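Local coordinates for protein lipase (Streptomyces rimosus, PDB 5MAL) that hydrolyses triacylglycerols and other esters, preferring medium-length acyl chains, as a secreted, monomeric serine esterase of the GDSL family, at residues G80-C93 / R104-L116. Residues are numbered along the deposited sequence; the frame is centred on the assembly and turned at random.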
# COMPACT_ATOMS: atom_id res chain seq x y z
N GLY A 80 -4.35 5.44 -1.14
CA GLY A 80 -5.55 5.68 -0.36
C GLY A 80 -5.30 5.71 1.12
O GLY A 80 -6.03 6.36 1.87
N GLY A 81 -4.27 5.00 1.57
CA GLY A 81 -3.92 5.00 2.97
C GLY A 81 -3.61 6.40 3.48
O GLY A 81 -4.08 6.81 4.53
N ASN A 82 -2.80 7.14 2.73
CA ASN A 82 -2.40 8.47 3.16
C ASN A 82 -3.55 9.46 3.06
O ASN A 82 -3.63 10.42 3.84
CB ASN A 82 -1.21 8.95 2.35
CG ASN A 82 0.09 8.31 2.82
OD1 ASN A 82 0.41 8.33 4.01
ND2 ASN A 82 0.84 7.73 1.89
N ASP A 83 -4.43 9.24 2.10
CA ASP A 83 -5.64 10.06 1.99
C ASP A 83 -6.45 9.94 3.27
O ASP A 83 -7.02 10.91 3.75
CB ASP A 83 -6.48 9.63 0.79
CG ASP A 83 -5.73 9.79 -0.52
OD1 ASP A 83 -4.87 8.95 -0.80
OD2 ASP A 83 -6.00 10.76 -1.25
N ALA A 84 -6.47 8.74 3.83
CA ALA A 84 -7.24 8.47 5.03
C ALA A 84 -6.44 8.82 6.28
O ALA A 84 -6.94 8.73 7.39
CB ALA A 84 -7.68 7.01 5.05
N GLY A 85 -5.19 9.24 6.07
CA GLY A 85 -4.32 9.65 7.16
C GLY A 85 -3.82 8.51 8.02
O GLY A 85 -3.81 8.61 9.24
N PHE A 86 -3.39 7.42 7.39
CA PHE A 86 -2.95 6.24 8.13
C PHE A 86 -1.67 6.48 8.93
O PHE A 86 -1.59 6.11 10.10
CB PHE A 86 -2.73 5.05 7.20
CG PHE A 86 -3.94 4.17 7.05
CD1 PHE A 86 -5.19 4.64 7.43
CD2 PHE A 86 -3.83 2.89 6.54
CE1 PHE A 86 -6.31 3.83 7.29
CE2 PHE A 86 -4.94 2.09 6.40
CZ PHE A 86 -6.18 2.56 6.78
N ALA A 87 -0.67 7.08 8.29
CA ALA A 87 0.59 7.39 8.96
C ALA A 87 0.34 8.24 10.21
O ALA A 87 0.75 7.87 11.32
CB ALA A 87 1.55 8.10 8.01
N ASP A 88 -0.36 9.36 10.01
CA ASP A 88 -0.76 10.25 11.09
C ASP A 88 -1.52 9.50 12.19
O ASP A 88 -1.29 9.71 13.38
CB ASP A 88 -1.63 11.38 10.55
CG ASP A 88 -1.96 12.43 11.61
OD1 ASP A 88 -2.86 12.19 12.45
OD2 ASP A 88 -1.32 13.50 11.59
N THR A 89 -2.45 8.64 11.78
CA THR A 89 -3.22 7.84 12.71
C THR A 89 -2.34 6.93 13.57
O THR A 89 -2.48 6.87 14.79
CB THR A 89 -4.24 6.99 11.98
OG1 THR A 89 -5.21 7.84 11.36
CG2 THR A 89 -4.94 6.09 12.97
N MET A 90 -1.44 6.20 12.91
CA MET A 90 -0.53 5.31 13.63
C MET A 90 0.31 6.08 14.63
O MET A 90 0.51 5.64 15.75
CB MET A 90 0.38 4.55 12.66
CG MET A 90 -0.36 3.69 11.64
SD MET A 90 -1.86 2.94 12.30
CE MET A 90 -1.18 1.82 13.50
N THR A 91 0.80 7.24 14.22
CA THR A 91 1.62 8.07 15.09
C THR A 91 0.84 8.50 16.33
O THR A 91 1.32 8.39 17.47
CB THR A 91 2.14 9.31 14.34
OG1 THR A 91 3.19 8.91 13.45
CG2 THR A 91 2.69 10.35 15.32
N THR A 92 -0.39 8.96 16.10
CA THR A 92 -1.26 9.42 17.17
C THR A 92 -1.54 8.28 18.13
O THR A 92 -1.49 8.45 19.35
CB THR A 92 -2.60 9.96 16.61
OG1 THR A 92 -2.38 11.25 16.01
CG2 THR A 92 -3.65 10.08 17.70
N CYS A 93 -1.80 7.11 17.56
CA CYS A 93 -2.13 5.93 18.35
C CYS A 93 -1.03 5.49 19.29
O CYS A 93 -1.28 4.97 20.36
CB CYS A 93 -2.48 4.76 17.44
SG CYS A 93 -4.09 4.90 16.72
N ARG A 104 -9.10 8.62 16.43
CA ARG A 104 -8.35 8.90 15.21
C ARG A 104 -8.67 7.86 14.14
O ARG A 104 -8.84 8.21 12.98
CB ARG A 104 -6.85 8.93 15.52
CG ARG A 104 -5.99 9.40 14.36
CD ARG A 104 -6.33 10.83 13.98
NE ARG A 104 -5.71 11.22 12.71
CZ ARG A 104 -6.24 11.00 11.52
NH1 ARG A 104 -7.42 10.38 11.41
NH2 ARG A 104 -5.61 11.39 10.41
N ILE A 105 -8.72 6.59 14.54
CA ILE A 105 -9.12 5.51 13.65
C ILE A 105 -10.53 5.70 13.10
O ILE A 105 -10.79 5.49 11.91
CB ILE A 105 -9.08 4.15 14.36
CG1 ILE A 105 -7.68 3.85 14.88
CG2 ILE A 105 -9.55 3.05 13.41
CD1 ILE A 105 -6.76 3.45 13.82
N ALA A 106 -11.44 6.06 13.99
CA ALA A 106 -12.82 6.28 13.58
C ALA A 106 -12.88 7.36 12.50
O ALA A 106 -13.63 7.24 11.53
CB ALA A 106 -13.69 6.67 14.78
N LYS A 107 -12.09 8.41 12.68
CA LYS A 107 -12.05 9.51 11.73
C LYS A 107 -11.47 8.98 10.42
O LYS A 107 -11.99 9.26 9.35
CB LYS A 107 -11.23 10.68 12.29
CG LYS A 107 -10.87 11.76 11.27
CD LYS A 107 -9.95 12.81 11.89
CE LYS A 107 -9.39 13.75 10.83
NZ LYS A 107 -8.44 14.75 11.42
N ALA A 108 -10.42 8.18 10.52
CA ALA A 108 -9.81 7.59 9.33
C ALA A 108 -10.79 6.68 8.63
O ALA A 108 -10.88 6.67 7.40
CB ALA A 108 -8.54 6.82 9.71
N ARG A 109 -11.55 5.91 9.40
CA ARG A 109 -12.47 4.94 8.81
C ARG A 109 -13.64 5.64 8.15
O ARG A 109 -14.16 5.17 7.15
CB ARG A 109 -12.96 3.95 9.86
CG ARG A 109 -11.89 2.98 10.31
CD ARG A 109 -12.46 1.98 11.27
NE ARG A 109 -13.40 1.10 10.59
CZ ARG A 109 -14.26 0.30 11.21
NH1 ARG A 109 -14.31 0.29 12.54
NH2 ARG A 109 -15.07 -0.47 10.50
N ALA A 110 -14.06 6.77 8.73
CA ALA A 110 -15.10 7.57 8.09
C ALA A 110 -14.60 8.04 6.73
O ALA A 110 -15.34 8.03 5.75
CB ALA A 110 -15.50 8.74 8.95
N TYR A 111 -13.32 8.44 6.68
CA TYR A 111 -12.72 8.90 5.44
C TYR A 111 -12.72 7.81 4.40
O TYR A 111 -13.15 8.01 3.27
CB TYR A 111 -11.28 9.38 5.67
CG TYR A 111 -10.75 10.15 4.48
CD1 TYR A 111 -10.31 9.49 3.33
CD2 TYR A 111 -10.71 11.53 4.50
CE1 TYR A 111 -9.83 10.20 2.24
CE2 TYR A 111 -10.22 12.24 3.42
CZ TYR A 111 -9.80 11.58 2.29
OH TYR A 111 -9.33 12.31 1.22
N ILE A 112 -12.19 6.66 4.80
CA ILE A 112 -12.14 5.50 3.93
C ILE A 112 -13.49 5.14 3.34
O ILE A 112 -13.62 4.91 2.14
CB ILE A 112 -11.62 4.29 4.70
CG1 ILE A 112 -10.15 4.50 5.06
CG2 ILE A 112 -11.83 3.03 3.89
CD1 ILE A 112 -9.67 3.62 6.20
N GLN A 113 -14.51 5.08 4.20
CA GLN A 113 -15.82 4.60 3.77
C GLN A 113 -16.53 5.63 2.89
O GLN A 113 -17.25 5.26 1.96
CB GLN A 113 -16.67 4.27 5.00
CG GLN A 113 -16.06 3.18 5.89
CD GLN A 113 -16.82 2.97 7.20
OE1 GLN A 113 -17.91 3.51 7.39
NE2 GLN A 113 -16.23 2.19 8.10
N GLN A 114 -16.31 6.91 3.18
CA GLN A 114 -17.11 7.99 2.60
C GLN A 114 -16.38 8.78 1.51
O GLN A 114 -16.90 8.98 0.40
CB GLN A 114 -17.55 8.94 3.70
CG GLN A 114 -18.48 8.29 4.72
CD GLN A 114 -18.59 9.09 6.01
OE1 GLN A 114 -18.34 10.30 6.03
NE2 GLN A 114 -18.96 8.42 7.09
N THR A 115 -15.18 9.22 1.84
CA THR A 115 -14.48 10.24 1.08
C THR A 115 -13.54 9.63 0.05
O THR A 115 -13.41 10.12 -1.07
CB THR A 115 -13.66 11.14 2.03
OG1 THR A 115 -14.46 11.50 3.17
CG2 THR A 115 -13.21 12.38 1.32
N LEU A 116 -12.89 8.54 0.44
CA LEU A 116 -11.90 7.89 -0.42
C LEU A 116 -12.40 7.31 -1.77
O LEU A 116 -11.69 7.46 -2.77
CB LEU A 116 -11.21 6.77 0.37
CG LEU A 116 -10.18 5.97 -0.44
CD1 LEU A 116 -9.03 6.87 -0.89
CD2 LEU A 116 -9.68 4.79 0.39
O HOH W 1 -6.65 13.25 -0.37
O HOH W 2 -8.20 10.71 8.75
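Arg-104 reaches along helix 86-93 towards its N-terminal end and binds Asp-88 through a salt bridge, its NE donating to OD1 at 3.0 Å. The bond is nearly straight (163°) and stays in the guanidinium plane, but meets the carboxylate on its anti side. A bend at chi2 (62°) turns the arginine to run along the helix pair, laying the guanidinium against Thr-89, whose OG1 sits 3.3 Å from Arg-104 CZ, over the centre of one face. That hydroxyl gives its proton to Gly-85 O, while NH1 reaches Ala-84 O through a water. A leucine at Arg-104 would probably leave Asp-88 without its charged mate and this water without one of its partners.

Further along, small residues let the backbones close in: Ala-108 CB comes to 3.4 Å from Ala-84 O, and Ala-84 CB meets Ile-112 CG1 at 3.5 Å. Ile-112 CD1 abuts the Phe-86 ring. Tyr-111 turns one ring face to Asp-83 O, 3.2 Å from CZ, with Thr-115 CB over the opposite face; its hydroxyl bonds to Gln-119 and, through a water, to Asp-83 OD2, which Thr-57 also holds.

Glycine suits both ends of the loop 80-85. At Gly-80 a side chain would jam against the preceding carbonyl, and Leu-116 CD1 packs 3.7 Å from its CA; Gly-85, the N-cap residue, has positive phi and no room for a CB beside Arg-104 NH2. Beyond Thr-89, the Cys-93–Cys-101 disulfide links the two helices near their connection. The result is an antiparallel helical hairpin (166°) following central strand 74-78 of the SGNH hydrolase alpha/beta fold, with Phe-86 about 8 Å from the side chains of nucleophile Ser-10 and His-216.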